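Local coordinates for acyl-CoA synthetase (AMP-forming)/AMP-acid ligase II-like protein (Dyadobacter fermentans, PDB 4GS5) that probably joins medium-chain fatty acids to coenzyme A, as a member of the ATP-dependent, AMP-forming acyl-CoA synthetase family, at residues A[150-156]-A[173-178]; A[186-190]-A[202-208]; A[232-236]-A[247-252]; A[252-256]-A[292-296]; A[283-287]-A[343-349]. All coordinates share one frame; numbering follows the deposited sequence.

Contact 1 (A[150-156]-A[173-178]); sequences LGKVLLG and MPVYQS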
# COMPACT_ATOMS: atom_id res chain seq x y z
N LEU A 150 -15.48 17.75 0.16
CA LEU A 150 -15.38 16.29 0.18
C LEU A 150 -15.77 15.71 1.55
O LEU A 150 -16.11 14.52 1.64
CB LEU A 150 -13.98 15.83 -0.20
CG LEU A 150 -13.50 16.16 -1.62
CD1 LEU A 150 -12.03 15.80 -1.80
CD2 LEU A 150 -14.35 15.45 -2.67
N GLY A 151 -15.74 16.54 2.60
CA GLY A 151 -16.08 16.09 3.95
C GLY A 151 -14.97 15.31 4.65
O GLY A 151 -14.32 15.79 5.59
N LYS A 152 -14.75 14.08 4.20
CA LYS A 152 -13.66 13.27 4.75
C LYS A 152 -13.20 12.29 3.68
O LYS A 152 -14.03 11.71 2.97
CB LYS A 152 -14.09 12.61 6.08
CG LYS A 152 -14.14 11.12 6.14
CD LYS A 152 -14.19 10.59 7.61
CE LYS A 152 -14.93 11.50 8.57
NZ LYS A 152 -15.23 10.76 9.85
N VAL A 153 -11.89 12.17 3.51
CA VAL A 153 -11.34 11.47 2.34
C VAL A 153 -10.59 10.20 2.73
O VAL A 153 -9.71 10.21 3.61
CB VAL A 153 -10.36 12.38 1.58
CG1 VAL A 153 -9.74 11.63 0.41
CG2 VAL A 153 -11.06 13.64 1.10
N LEU A 154 -10.96 9.09 2.09
CA LEU A 154 -10.18 7.87 2.20
C LEU A 154 -9.40 7.65 0.90
O LEU A 154 -10.00 7.54 -0.18
CB LEU A 154 -11.09 6.68 2.49
CG LEU A 154 -10.35 5.34 2.55
CD1 LEU A 154 -9.40 5.31 3.71
CD2 LEU A 154 -11.33 4.20 2.63
N LEU A 155 -8.07 7.62 1.01
CA LEU A 155 -7.23 7.39 -0.15
C LEU A 155 -6.84 5.92 -0.28
O LEU A 155 -6.52 5.28 0.71
CB LEU A 155 -5.96 8.25 -0.06
CG LEU A 155 -6.17 9.78 -0.09
CD1 LEU A 155 -4.85 10.53 0.07
CD2 LEU A 155 -6.86 10.19 -1.39
N GLY A 156 -6.88 5.40 -1.51
CA GLY A 156 -6.35 4.08 -1.83
C GLY A 156 -4.99 4.20 -2.52
O GLY A 156 -4.25 5.15 -2.24
N MSE A 173 -9.52 18.99 7.22
CA MSE A 173 -10.43 17.91 6.82
C MSE A 173 -9.76 16.57 7.04
O MSE A 173 -8.62 16.38 6.62
CB MSE A 173 -10.77 18.04 5.34
CG MSE A 173 -11.43 16.80 4.78
SE MSE A 173 -12.09 16.99 2.96
CE MSE A 173 -10.37 17.23 2.08
N PRO A 174 -10.46 15.61 7.67
CA PRO A 174 -9.87 14.30 7.95
C PRO A 174 -9.53 13.54 6.67
O PRO A 174 -10.42 13.32 5.86
CB PRO A 174 -10.98 13.55 8.71
CG PRO A 174 -11.97 14.56 9.10
CD PRO A 174 -11.85 15.71 8.17
N VAL A 175 -8.26 13.16 6.51
CA VAL A 175 -7.81 12.36 5.38
C VAL A 175 -7.07 11.11 5.88
O VAL A 175 -6.20 11.20 6.77
CB VAL A 175 -6.87 13.18 4.47
CG1 VAL A 175 -6.43 12.35 3.29
CG2 VAL A 175 -7.58 14.45 3.97
N TYR A 176 -7.43 9.95 5.33
CA TYR A 176 -6.87 8.67 5.74
C TYR A 176 -6.36 7.96 4.52
O TYR A 176 -6.75 8.31 3.40
CB TYR A 176 -7.95 7.80 6.39
CG TYR A 176 -8.58 8.42 7.59
CD1 TYR A 176 -8.05 8.22 8.87
CD2 TYR A 176 -9.71 9.22 7.47
CE1 TYR A 176 -8.63 8.80 9.98
CE2 TYR A 176 -10.30 9.79 8.57
CZ TYR A 176 -9.76 9.58 9.82
OH TYR A 176 -10.36 10.17 10.91
N GLN A 177 -5.47 6.99 4.71
CA GLN A 177 -5.04 6.13 3.62
C GLN A 177 -5.19 4.66 4.03
O GLN A 177 -4.87 4.30 5.16
CB GLN A 177 -3.59 6.43 3.17
CG GLN A 177 -3.20 5.63 1.90
CD GLN A 177 -2.05 6.25 1.12
OE1 GLN A 177 -1.19 6.91 1.69
NE2 GLN A 177 -2.06 6.07 -0.20
N SER A 178 -5.70 3.84 3.11
CA SER A 178 -5.95 2.42 3.37
C SER A 178 -4.69 1.57 3.24
O SER A 178 -3.80 1.87 2.45
CB SER A 178 -6.94 1.88 2.33
OG SER A 178 -8.19 2.53 2.43
O HOH W 1 -13.13 9.46 11.13
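The Tyr176 ring meets segment 150-156 at one edge, where Val153 O lies near the ring plane, 4.0 Å from Tyr176 CD2. Beside it the aliphatic chain of Lys152 approaches obliquely, with Lys152 CD 4.1 Å from Tyr176 CE2. A bend at chi3 (33°) brings the lysine's ammonium end near the phenol, and one water links Lys152 NZ to Tyr176 OH; the same NZ donates to Leu73 O. The second flat group is the Gln177 amide. Gln177 NE2 donates within the amide plane to Gly156 O at 3.1 Å, although it stands above the plane of that carbonyl. Further bonds from NE2 to Ala158 O and from Val160 N to OE1 probably fix the rotation of the amide.

Between the backbones runs a ladder of four nearly straight bonds: Pro174 O and Tyr176 O accept from Val153 N and Leu155 N, while Val153 O and Leu155 O accept from Tyr176 N and Ser178 N. Leu154 shares a sheet face with Tyr176, its CD1 3.9 Å from Tyr176 CB. On the other face Leu155 CD1 packs 4.0 Å from Val175 CG1, and Ile168 of helix 162-169 covers both residues. Before the strands begin, SE of the selenomethionine Met173 lies against Leu150 CB, and the bend at chi3 turns CE to 3.8 Å from Val153 CG2. Adjacent parallel strands joined through a helix that packs on one face form a beta-alpha-beta unit, here strand 153-155, helix 162-169 and strand 175-180 of the AMP-binding region.

Contact 2 (A[186-190]-A[202-208]); sequences SHVAL and YVFLPGI. With EDO (1,2-ethanediol), chain X.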
# COMPACT_ATOMS: atom_id res chain seq x y z
N SER A 186 -10.97 -5.34 0.57
CA SER A 186 -10.57 -3.94 0.62
C SER A 186 -9.58 -3.74 1.78
O SER A 186 -8.70 -4.58 2.02
CB SER A 186 -11.81 -3.06 0.83
OG SER A 186 -11.61 -1.74 0.38
N HIS A 187 -9.73 -2.65 2.51
CA HIS A 187 -8.76 -2.32 3.54
C HIS A 187 -8.87 -3.20 4.81
O HIS A 187 -9.95 -3.73 5.12
CB HIS A 187 -8.85 -0.81 3.88
CG HIS A 187 -10.22 -0.35 4.30
ND1 HIS A 187 -10.55 0.98 4.43
CD2 HIS A 187 -11.33 -1.05 4.64
CE1 HIS A 187 -11.80 1.08 4.85
NE2 HIS A 187 -12.30 -0.13 4.97
N VAL A 188 -7.75 -3.40 5.51
CA VAL A 188 -7.75 -4.04 6.82
C VAL A 188 -7.16 -3.10 7.88
O VAL A 188 -7.16 -3.42 9.08
CB VAL A 188 -6.95 -5.36 6.83
CG1 VAL A 188 -7.55 -6.33 5.83
CG2 VAL A 188 -5.46 -5.11 6.54
N ALA A 189 -6.66 -1.95 7.42
CA ALA A 189 -6.07 -0.97 8.34
C ALA A 189 -6.07 0.43 7.72
O ALA A 189 -6.15 0.56 6.51
CB ALA A 189 -4.64 -1.38 8.74
N LEU A 190 -5.97 1.46 8.57
CA LEU A 190 -6.03 2.85 8.11
C LEU A 190 -4.95 3.73 8.74
O LEU A 190 -4.74 3.68 9.95
CB LEU A 190 -7.40 3.47 8.43
CG LEU A 190 -8.67 2.91 7.83
CD1 LEU A 190 -9.89 3.58 8.48
CD2 LEU A 190 -8.68 3.11 6.31
N TYR A 202 -0.39 2.24 10.55
CA TYR A 202 -1.69 1.80 10.06
C TYR A 202 -2.41 1.15 11.24
O TYR A 202 -1.90 0.20 11.81
CB TYR A 202 -1.51 0.78 8.94
CG TYR A 202 -0.94 1.34 7.64
CD1 TYR A 202 -1.76 1.94 6.68
CD2 TYR A 202 0.41 1.23 7.36
CE1 TYR A 202 -1.23 2.42 5.48
CE2 TYR A 202 0.95 1.71 6.16
CZ TYR A 202 0.13 2.30 5.23
OH TYR A 202 0.68 2.77 4.07
N VAL A 203 -3.58 1.66 11.59
CA VAL A 203 -4.36 1.11 12.69
C VAL A 203 -5.35 0.07 12.18
O VAL A 203 -6.19 0.37 11.32
CB VAL A 203 -5.09 2.21 13.46
CG1 VAL A 203 -5.90 1.64 14.63
CG2 VAL A 203 -4.08 3.27 13.97
N PHE A 204 -5.26 -1.15 12.69
CA PHE A 204 -6.12 -2.26 12.26
C PHE A 204 -7.61 -1.96 12.45
O PHE A 204 -8.04 -1.53 13.51
CB PHE A 204 -5.75 -3.54 13.02
CG PHE A 204 -4.44 -4.15 12.59
CD1 PHE A 204 -4.29 -4.71 11.31
CD2 PHE A 204 -3.34 -4.12 13.44
CE1 PHE A 204 -3.08 -5.25 10.90
CE2 PHE A 204 -2.11 -4.66 13.05
CZ PHE A 204 -1.98 -5.24 11.79
N LEU A 205 -8.39 -2.21 11.40
CA LEU A 205 -9.84 -2.11 11.48
C LEU A 205 -10.40 -3.17 12.44
O LEU A 205 -9.79 -4.22 12.63
CB LEU A 205 -10.45 -2.31 10.09
CG LEU A 205 -10.19 -1.18 9.10
CD1 LEU A 205 -10.55 -1.61 7.68
CD2 LEU A 205 -10.95 0.06 9.50
N PRO A 206 -11.56 -2.89 13.05
CA PRO A 206 -12.11 -3.85 14.01
C PRO A 206 -12.50 -5.16 13.31
O PRO A 206 -12.97 -5.13 12.17
CB PRO A 206 -13.37 -3.14 14.53
CG PRO A 206 -13.80 -2.26 13.37
CD PRO A 206 -12.52 -1.83 12.68
N GLY A 207 -12.29 -6.29 13.97
CA GLY A 207 -12.65 -7.57 13.40
C GLY A 207 -11.51 -8.24 12.66
O GLY A 207 -11.62 -9.39 12.26
N ILE A 208 -10.42 -7.51 12.49
CA ILE A 208 -9.22 -8.07 11.89
C ILE A 208 -8.34 -8.71 12.96
O ILE A 208 -8.01 -8.07 13.96
CB ILE A 208 -8.40 -6.98 11.17
CG1 ILE A 208 -9.22 -6.33 10.05
CG2 ILE A 208 -7.12 -7.56 10.60
CD1 ILE A 208 -9.69 -7.31 8.96
C1 EDO X . -17.26 -3.99 13.01
O1 EDO X . -18.21 -3.00 12.61
C2 EDO X . -16.66 -4.60 11.75
O2 EDO X . -15.70 -5.61 12.09
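Three backbone hydrogen bonds hold Val188 and Leu190 to segment 202-208. Leu190 and Val203 form a hydrogen-bonded antiparallel pair, with Val203 N 2.8 Å from Leu190 O and Leu190 N 3.0 Å from Val203 O. At the corner, Val188 O accepts from Leu205 N at 2.9 Å.

Apolar contacts fill both sides of this ladder. Leu205 CG is anti to the carbonyl carbon (chi1 -69°), which sends its two methyls to different neighbours: CD2 lies 3.8 Å from Leu190 CD1, while CD1 sits over a face of the His187 ring as a CH-pi contact whose modelled spacing is too short to be trusted. With an alanine here, that imidazole face and Leu190 CD1 would probably lose their cover and a gap would open toward Met68 and Ala72 of helix 59-72. Ile208 crosses Val188 at about a right angle, its CD1 3.9 Å from Val188 CG1. On the face carrying Ala189, the methyl CB rests 3.8 Å from Tyr202 CB and also touches the Phe204 ring obliquely; that ring in turn stacks on Tyr210.

Of the polar groups, His187 NE2 bonds to Thr69 OG1, which probably steadies the ring beneath Leu205. An ethanediol, probably from the crystallisation liquor, binds at the turn, where its O2 donates to Pro206 O at 2.8 Å. This type II turn, Leu205 to Ile208 with Gly207 third, follows the second strand of the beta hairpin of strands 187-192 and 202-204, whose first strand carries a classic bulge on its other side, Val188 and Ala189 both facing Tyr179 of strand 175-180.

Contact 3 (A[232-236]-A[247-252]); sequences TNDLV and GRADNV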
# COMPACT_ATOMS: atom_id res chain seq x y z
N THR A 232 1.28 -11.90 4.24
CA THR A 232 1.91 -10.93 3.34
C THR A 232 3.40 -11.18 3.31
O THR A 232 3.91 -12.02 4.04
CB THR A 232 1.68 -9.48 3.78
OG1 THR A 232 2.42 -9.21 4.98
CG2 THR A 232 0.20 -9.21 4.01
N ASN A 233 4.11 -10.44 2.45
CA ASN A 233 5.56 -10.42 2.51
C ASN A 233 6.01 -9.04 2.99
O ASN A 233 7.14 -8.61 2.71
CB ASN A 233 6.19 -10.78 1.15
CG ASN A 233 5.86 -12.21 0.70
OD1 ASN A 233 6.01 -13.16 1.47
ND2 ASN A 233 5.42 -12.36 -0.55
N ASP A 234 5.13 -8.34 3.70
CA ASP A 234 5.48 -7.06 4.31
C ASP A 234 6.08 -7.23 5.71
O ASP A 234 5.39 -7.61 6.65
CB ASP A 234 4.26 -6.13 4.42
CG ASP A 234 3.75 -5.67 3.06
OD1 ASP A 234 4.56 -5.52 2.12
OD2 ASP A 234 2.53 -5.45 2.94
N LEU A 235 7.37 -6.92 5.83
CA LEU A 235 8.02 -6.79 7.13
C LEU A 235 7.41 -5.61 7.91
O LEU A 235 7.39 -4.47 7.43
CB LEU A 235 9.51 -6.52 6.91
CG LEU A 235 10.55 -6.99 7.90
CD1 LEU A 235 10.59 -8.51 7.96
CD2 LEU A 235 11.92 -6.43 7.49
N VAL A 236 6.95 -5.87 9.13
CA VAL A 236 6.27 -4.85 9.92
C VAL A 236 6.71 -4.89 11.38
O VAL A 236 7.27 -5.87 11.85
CB VAL A 236 4.72 -5.00 9.87
CG1 VAL A 236 4.22 -4.99 8.39
CG2 VAL A 236 4.25 -6.27 10.58
N GLY A 247 9.57 -2.84 5.65
CA GLY A 247 10.18 -3.19 4.37
C GLY A 247 9.85 -4.60 3.86
O GLY A 247 8.77 -5.13 4.13
N ARG A 248 10.78 -5.20 3.12
CA ARG A 248 10.67 -6.59 2.66
C ARG A 248 11.68 -7.48 3.37
O ARG A 248 12.86 -7.13 3.49
CB ARG A 248 10.88 -6.66 1.15
CG ARG A 248 9.91 -5.83 0.39
CD ARG A 248 8.55 -6.52 0.28
NE ARG A 248 8.65 -7.76 -0.48
CZ ARG A 248 7.64 -8.30 -1.15
NH1 ARG A 248 6.46 -7.70 -1.17
NH2 ARG A 248 7.82 -9.44 -1.81
N ALA A 249 11.21 -8.63 3.85
CA ALA A 249 11.97 -9.43 4.83
C ALA A 249 13.45 -9.66 4.51
O ALA A 249 14.33 -9.49 5.38
CB ALA A 249 11.27 -10.76 5.07
N ASP A 250 13.72 -10.03 3.27
CA ASP A 250 15.07 -10.42 2.86
C ASP A 250 15.93 -9.21 2.53
O ASP A 250 17.09 -9.35 2.17
CB ASP A 250 15.01 -11.35 1.65
CG ASP A 250 14.33 -12.67 1.97
OD1 ASP A 250 15.04 -13.64 2.31
OD2 ASP A 250 13.08 -12.73 1.87
N ASN A 251 15.36 -8.02 2.66
CA ASN A 251 16.11 -6.81 2.33
C ASN A 251 16.52 -5.98 3.56
O ASN A 251 17.18 -4.94 3.43
CB ASN A 251 15.31 -5.95 1.34
CG ASN A 251 16.12 -4.79 0.78
OD1 ASN A 251 17.33 -4.90 0.60
ND2 ASN A 251 15.45 -3.68 0.51
N VAL A 252 16.13 -6.44 4.75
CA VAL A 252 16.40 -5.71 5.98
C VAL A 252 17.04 -6.66 6.99
O VAL A 252 16.58 -7.79 7.18
CB VAL A 252 15.13 -5.09 6.60
CG1 VAL A 252 15.49 -4.21 7.78
CG2 VAL A 252 14.36 -4.25 5.56
O HOH W 2 5.66 -5.32 -0.52
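Leu235 and Gly247 form a hydrogen-bonded antiparallel pair in the beta hairpin of strands 230-238 and 242-248. Two backbone bonds join them: Leu235 N to Gly247 O is short at 2.8 Å but bent (134°), and Gly247 N to Leu235 O is longer at 3.3 Å. The Gly-Arg-Ala-Asp sequence that starts at Gly247 matches the motif at the hinge between the two domains in AMP-forming ligases, so the strand probably leads into the hinge.

The apolar contacts centre on Leu235. Its two methyls part, CD1 lying 3.7 Å from Ala249 CB and CD2 3.6 Å from Val252 CB.

Among the polar groups, Thr232 OG1 accepts from Asp234 N, closing an ST turn. Bends at chi2 and chi3 fold Arg248 back over Asn233, whose CB lies under one guanidinium face, 3.6 Å from Arg248 NH2. Asn233 OD1 instead bonds to Arg215, and Asp234 OD2 to Tyr179 OH. Asp234 OD1 is 4.4 Å from Arg248 NH1, beyond a salt bridge. A water at the guanidinium edge, in its plane, spans them, donating to OD1 and accepting from NH1.

Contact 4 (A[252-256]-A[292-296]); sequences VINSG and LGQKL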
# COMPACT_ATOMS: atom_id res chain seq x y z
N VAL A 252 16.13 -6.44 4.75
CA VAL A 252 16.40 -5.71 5.98
C VAL A 252 17.04 -6.66 6.99
O VAL A 252 16.58 -7.79 7.18
CB VAL A 252 15.13 -5.09 6.60
CG1 VAL A 252 15.49 -4.21 7.78
CG2 VAL A 252 14.36 -4.25 5.56
N ILE A 253 18.14 -6.22 7.60
CA ILE A 253 18.76 -7.04 8.63
C ILE A 253 18.74 -6.30 9.96
O ILE A 253 18.52 -5.08 9.99
CB ILE A 253 20.22 -7.42 8.29
CG1 ILE A 253 21.09 -6.16 8.26
CG2 ILE A 253 20.29 -8.18 6.96
CD1 ILE A 253 22.56 -6.47 8.13
N ASN A 254 18.96 -7.03 11.04
CA ASN A 254 19.02 -6.41 12.36
C ASN A 254 20.38 -6.71 12.98
O ASN A 254 20.66 -7.84 13.37
CB ASN A 254 17.89 -6.91 13.26
CG ASN A 254 17.86 -6.19 14.59
OD1 ASN A 254 18.76 -5.43 14.90
ND2 ASN A 254 16.82 -6.44 15.38
N SER A 255 21.22 -5.68 13.02
CA SER A 255 22.57 -5.79 13.55
C SER A 255 22.67 -4.98 14.84
O SER A 255 22.57 -3.75 14.80
CB SER A 255 23.58 -5.24 12.53
OG SER A 255 24.91 -5.24 13.04
N GLY A 256 22.83 -5.67 15.96
CA GLY A 256 22.88 -5.01 17.26
C GLY A 256 21.69 -4.10 17.53
O GLY A 256 21.85 -3.02 18.11
N LEU A 292 25.82 -9.69 17.36
CA LEU A 292 25.00 -8.70 16.66
C LEU A 292 23.67 -9.26 16.14
O LEU A 292 22.77 -8.49 15.79
CB LEU A 292 25.80 -8.14 15.49
CG LEU A 292 27.00 -7.31 15.94
CD1 LEU A 292 27.90 -7.00 14.74
CD2 LEU A 292 26.54 -6.03 16.63
N GLY A 293 23.55 -10.58 16.08
CA GLY A 293 22.39 -11.22 15.48
C GLY A 293 22.71 -11.47 14.01
O GLY A 293 22.98 -12.61 13.60
N GLN A 294 22.69 -10.39 13.24
CA GLN A 294 23.10 -10.42 11.84
C GLN A 294 24.23 -9.41 11.64
O GLN A 294 24.13 -8.27 12.07
CB GLN A 294 21.90 -10.12 10.95
CG GLN A 294 20.75 -11.11 11.16
CD GLN A 294 19.54 -10.77 10.31
OE1 GLN A 294 18.82 -9.82 10.60
NE2 GLN A 294 19.32 -11.54 9.24
N LYS A 295 25.31 -9.86 11.01
CA LYS A 295 26.49 -9.04 10.79
C LYS A 295 26.57 -8.66 9.32
O LYS A 295 26.66 -9.53 8.45
CB LYS A 295 27.75 -9.81 11.19
CG LYS A 295 29.03 -8.99 11.10
CD LYS A 295 30.30 -9.85 10.90
CE LYS A 295 30.42 -10.95 11.92
NZ LYS A 295 31.70 -11.72 11.76
N LEU A 296 26.57 -7.36 9.05
CA LEU A 296 26.65 -6.86 7.68
C LEU A 296 28.03 -7.19 7.15
O LEU A 296 29.03 -6.99 7.85
CB LEU A 296 26.44 -5.34 7.68
CG LEU A 296 26.49 -4.66 6.30
CD1 LEU A 296 25.26 -5.00 5.49
CD2 LEU A 296 26.60 -3.15 6.47
O HOH W 3 17.22 -10.68 7.43
O HOH W 4 26.98 -5.52 11.19
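Leu292 O accepts two backbone N-H groups: a strong bond from Gly256 N at 2.8 Å, nearly straight and on a lone pair in the carbonyl plane, and a weak one from Gln294 N, internal to segment 292-296. Gln294 N also donates to Asn254 O, at 3.3 Å. The two bonds that cross between the segments, from Gly256 N and to Asn254 O, make the single bridge between Ser255 and Gly293.

The Gln294 side chain adds a further bond. With CG anti to the carbonyl carbon (chi1 -59°) and the chain extended beyond it, the amide lies alongside the strand and OE1 takes the N-H of Asn254 at 2.8 Å. The donor is tilted from the plane of the amide carbonyl. The other end of the amide, Gln294 NE2, donates to a water that in turn donates to Val252 O. A leucine in its place could make neither link, and the backbone N-H of Asn254 would probably be left without this acceptor and the water without its donor.

A second water joins Ser255 OG to Leu296 N, to which it is 2.9 Å away. Apolar packing is light: Ile253 CD1 meets Leu296 CD1 at 4.1 Å, the two side chains crossing at about a right angle. Trp286 touches both Ile253 and Gln294. The contact thus docks the small hairpin of strands 252-255 and 258-261 beside the three-stranded sheet that includes 295-301, an arrangement consistent with the compact C-terminal domain of AMP-forming ligases.

Contact 5 (A[283-287]-A[343-349]); sequences FCWWE and IDKRATF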
# COMPACT_ATOMS: atom_id res chain seq x y z
N PHE A 283 28.18 -6.80 -3.65
CA PHE A 283 26.89 -6.66 -2.99
C PHE A 283 27.09 -6.79 -1.49
O PHE A 283 27.92 -7.59 -1.02
CB PHE A 283 25.84 -7.66 -3.51
CG PHE A 283 26.22 -9.11 -3.34
CD1 PHE A 283 25.86 -9.81 -2.18
CD2 PHE A 283 26.94 -9.77 -4.32
CE1 PHE A 283 26.21 -11.13 -2.02
CE2 PHE A 283 27.30 -11.11 -4.16
CZ PHE A 283 26.93 -11.80 -3.01
N CYS A 284 26.36 -5.98 -0.74
CA CYS A 284 26.30 -6.15 0.70
C CYS A 284 25.47 -7.38 1.01
O CYS A 284 24.52 -7.70 0.30
CB CYS A 284 25.71 -4.91 1.36
SG CYS A 284 26.89 -3.57 1.42
N TRP A 285 25.84 -8.05 2.09
CA TRP A 285 25.10 -9.22 2.53
C TRP A 285 25.25 -9.32 4.05
O TRP A 285 25.60 -8.33 4.70
CB TRP A 285 25.65 -10.47 1.85
CG TRP A 285 24.69 -11.62 1.80
CD1 TRP A 285 24.88 -12.88 2.33
CD2 TRP A 285 23.40 -11.64 1.18
NE1 TRP A 285 23.78 -13.66 2.08
CE2 TRP A 285 22.86 -12.93 1.37
CE3 TRP A 285 22.66 -10.70 0.46
CZ2 TRP A 285 21.60 -13.30 0.88
CZ3 TRP A 285 21.40 -11.06 -0.02
CH2 TRP A 285 20.89 -12.35 0.19
N TRP A 286 24.96 -10.48 4.61
CA TRP A 286 25.03 -10.62 6.06
C TRP A 286 25.33 -12.04 6.46
O TRP A 286 25.20 -12.97 5.66
CB TRP A 286 23.71 -10.19 6.70
CG TRP A 286 22.59 -11.05 6.28
CD1 TRP A 286 21.82 -10.91 5.15
CD2 TRP A 286 22.10 -12.22 6.96
NE1 TRP A 286 20.88 -11.92 5.09
CE2 TRP A 286 21.03 -12.73 6.19
CE3 TRP A 286 22.46 -12.88 8.14
CZ2 TRP A 286 20.32 -13.88 6.56
CZ3 TRP A 286 21.76 -14.02 8.51
CH2 TRP A 286 20.70 -14.51 7.71
N GLU A 287 25.73 -12.22 7.71
CA GLU A 287 25.89 -13.57 8.22
C GLU A 287 25.48 -13.62 9.68
O GLU A 287 25.45 -12.58 10.35
CB GLU A 287 27.31 -14.09 8.01
CG GLU A 287 28.37 -13.33 8.76
CD GLU A 287 29.75 -13.92 8.53
OE1 GLU A 287 30.53 -13.35 7.74
OE2 GLU A 287 30.05 -14.98 9.14
N ILE A 343 22.77 -11.95 -10.23
CA ILE A 343 23.59 -12.49 -9.16
C ILE A 343 22.71 -13.32 -8.23
O ILE A 343 21.73 -12.82 -7.69
CB ILE A 343 24.26 -11.35 -8.34
CG1 ILE A 343 25.18 -10.53 -9.24
CG2 ILE A 343 25.05 -11.92 -7.15
CD1 ILE A 343 25.58 -9.20 -8.64
N ASP A 344 23.05 -14.59 -8.07
CA ASP A 344 22.45 -15.36 -7.00
C ASP A 344 23.28 -15.07 -5.76
O ASP A 344 24.32 -15.69 -5.56
CB ASP A 344 22.49 -16.85 -7.32
CG ASP A 344 21.64 -17.68 -6.36
OD1 ASP A 344 21.49 -17.28 -5.18
OD2 ASP A 344 21.12 -18.73 -6.79
N LYS A 345 22.83 -14.12 -4.95
CA LYS A 345 23.60 -13.69 -3.79
C LYS A 345 23.72 -14.79 -2.75
O LYS A 345 24.81 -15.06 -2.24
CB LYS A 345 23.01 -12.43 -3.18
CG LYS A 345 23.06 -11.25 -4.15
CD LYS A 345 22.42 -10.01 -3.56
CE LYS A 345 22.30 -8.92 -4.62
NZ LYS A 345 21.54 -7.75 -4.12
N ARG A 346 22.59 -15.42 -2.43
CA ARG A 346 22.56 -16.54 -1.49
C ARG A 346 23.51 -17.67 -1.90
O ARG A 346 24.28 -18.17 -1.07
CB ARG A 346 21.13 -17.05 -1.35
CG ARG A 346 20.96 -18.26 -0.45
CD ARG A 346 19.58 -18.25 0.19
NE ARG A 346 19.42 -17.09 1.06
CZ ARG A 346 19.68 -17.10 2.37
NH1 ARG A 346 19.52 -15.99 3.09
NH2 ARG A 346 20.08 -18.22 2.96
N ALA A 347 23.48 -18.08 -3.16
CA ALA A 347 24.34 -19.17 -3.63
C ALA A 347 25.81 -18.73 -3.60
O ALA A 347 26.69 -19.48 -3.18
CB ALA A 347 23.95 -19.61 -5.03
N THR A 348 26.05 -17.50 -4.05
CA THR A 348 27.38 -16.91 -4.00
C THR A 348 27.95 -16.96 -2.59
O THR A 348 29.13 -17.29 -2.40
CB THR A 348 27.38 -15.44 -4.51
OG1 THR A 348 27.05 -15.41 -5.90
CG2 THR A 348 28.75 -14.80 -4.32
N PHE A 349 27.13 -16.65 -1.60
CA PHE A 349 27.63 -16.58 -0.23
C PHE A 349 28.00 -17.96 0.32
O PHE A 349 29.06 -18.12 0.90
CB PHE A 349 26.67 -15.85 0.70
CG PHE A 349 27.31 -15.37 1.96
CD1 PHE A 349 28.19 -14.30 1.94
CD2 PHE A 349 27.08 -16.01 3.16
CE1 PHE A 349 28.81 -13.87 3.09
CE2 PHE A 349 27.69 -15.59 4.33
CZ PHE A 349 28.56 -14.51 4.29
O HOH W 5 22.90 -6.47 -1.43
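Phe283 takes the cramped first torsion, its CG between the backbone N and carbonyl carbon (chi1 60°), which sets the ring against Lys345; Trp285 has CG anti to its backbone N (chi1 -158°) and meets the same lysine with its indole. The extended Lys345 chain slides past Phe283, placing CG over the centre of that ring, 3.7 Å from the centroid. One carbon nearer the backbone, Lys345 CB lies over a face of the Trp285 six-membered ring, 4.0 Å from its centroid, while Trp286 CD1 is over the opposite face. Beyond these rings Lys345 NZ reaches Cys284 O through a water.

At the edge of the Phe283 ring, in plane, Thr348 CG2 stands 3.7 Å from CZ, and Ile343 CG2 comes in obliquely. The Phe349 ring receives Trp285 CD1 over one face, 3.5 Å from Phe349 CG, with the two ring planes at 49°. Trp286 O lies over a face of the same phenyl ring. Arg346 NH1 is 4.1 Å from Trp286 CZ2, which sits at the edge of the guanidinium.

The helix start is firmly tied: Asp344 OD1 caps Ala347 N at 2.9 Å, and Asp344 O takes Thr348 N and Thr348 OG1 from opposite faces of its plane. Helix 345-351 thus lies across strand 282-289, also reaching Tyr330 of strand 329-332 and Val297 of strand 295-301 through Phe349, while Cys284, which points away from it, touches Ile265 and Ile269 of helix 262-276.

In the fold
From the N terminus, contact 1 closes the loop through helix 162-169, and contact 2 follows it directly, closing the hairpin loop between 190 and 202; the two touch, because strands 175-180 and 187-192 are neighbours. Contact 3 closes a later hairpin, strands 230-238 and 242-248, the second lying beside 202-204, and probably ends at the interdomain hinge. Val252 is shared with contact 4, which spans 35 residues to reach segment 292-296. Contacts 4 and 5 cross, their segments alternating along the chain, and meet where strands 282-289 and 295-301 pair. Contact 5 brings the C-terminal helix back onto that sheet. Contacts 1 and 5 lie far apart, their centres about 42 Å from each other.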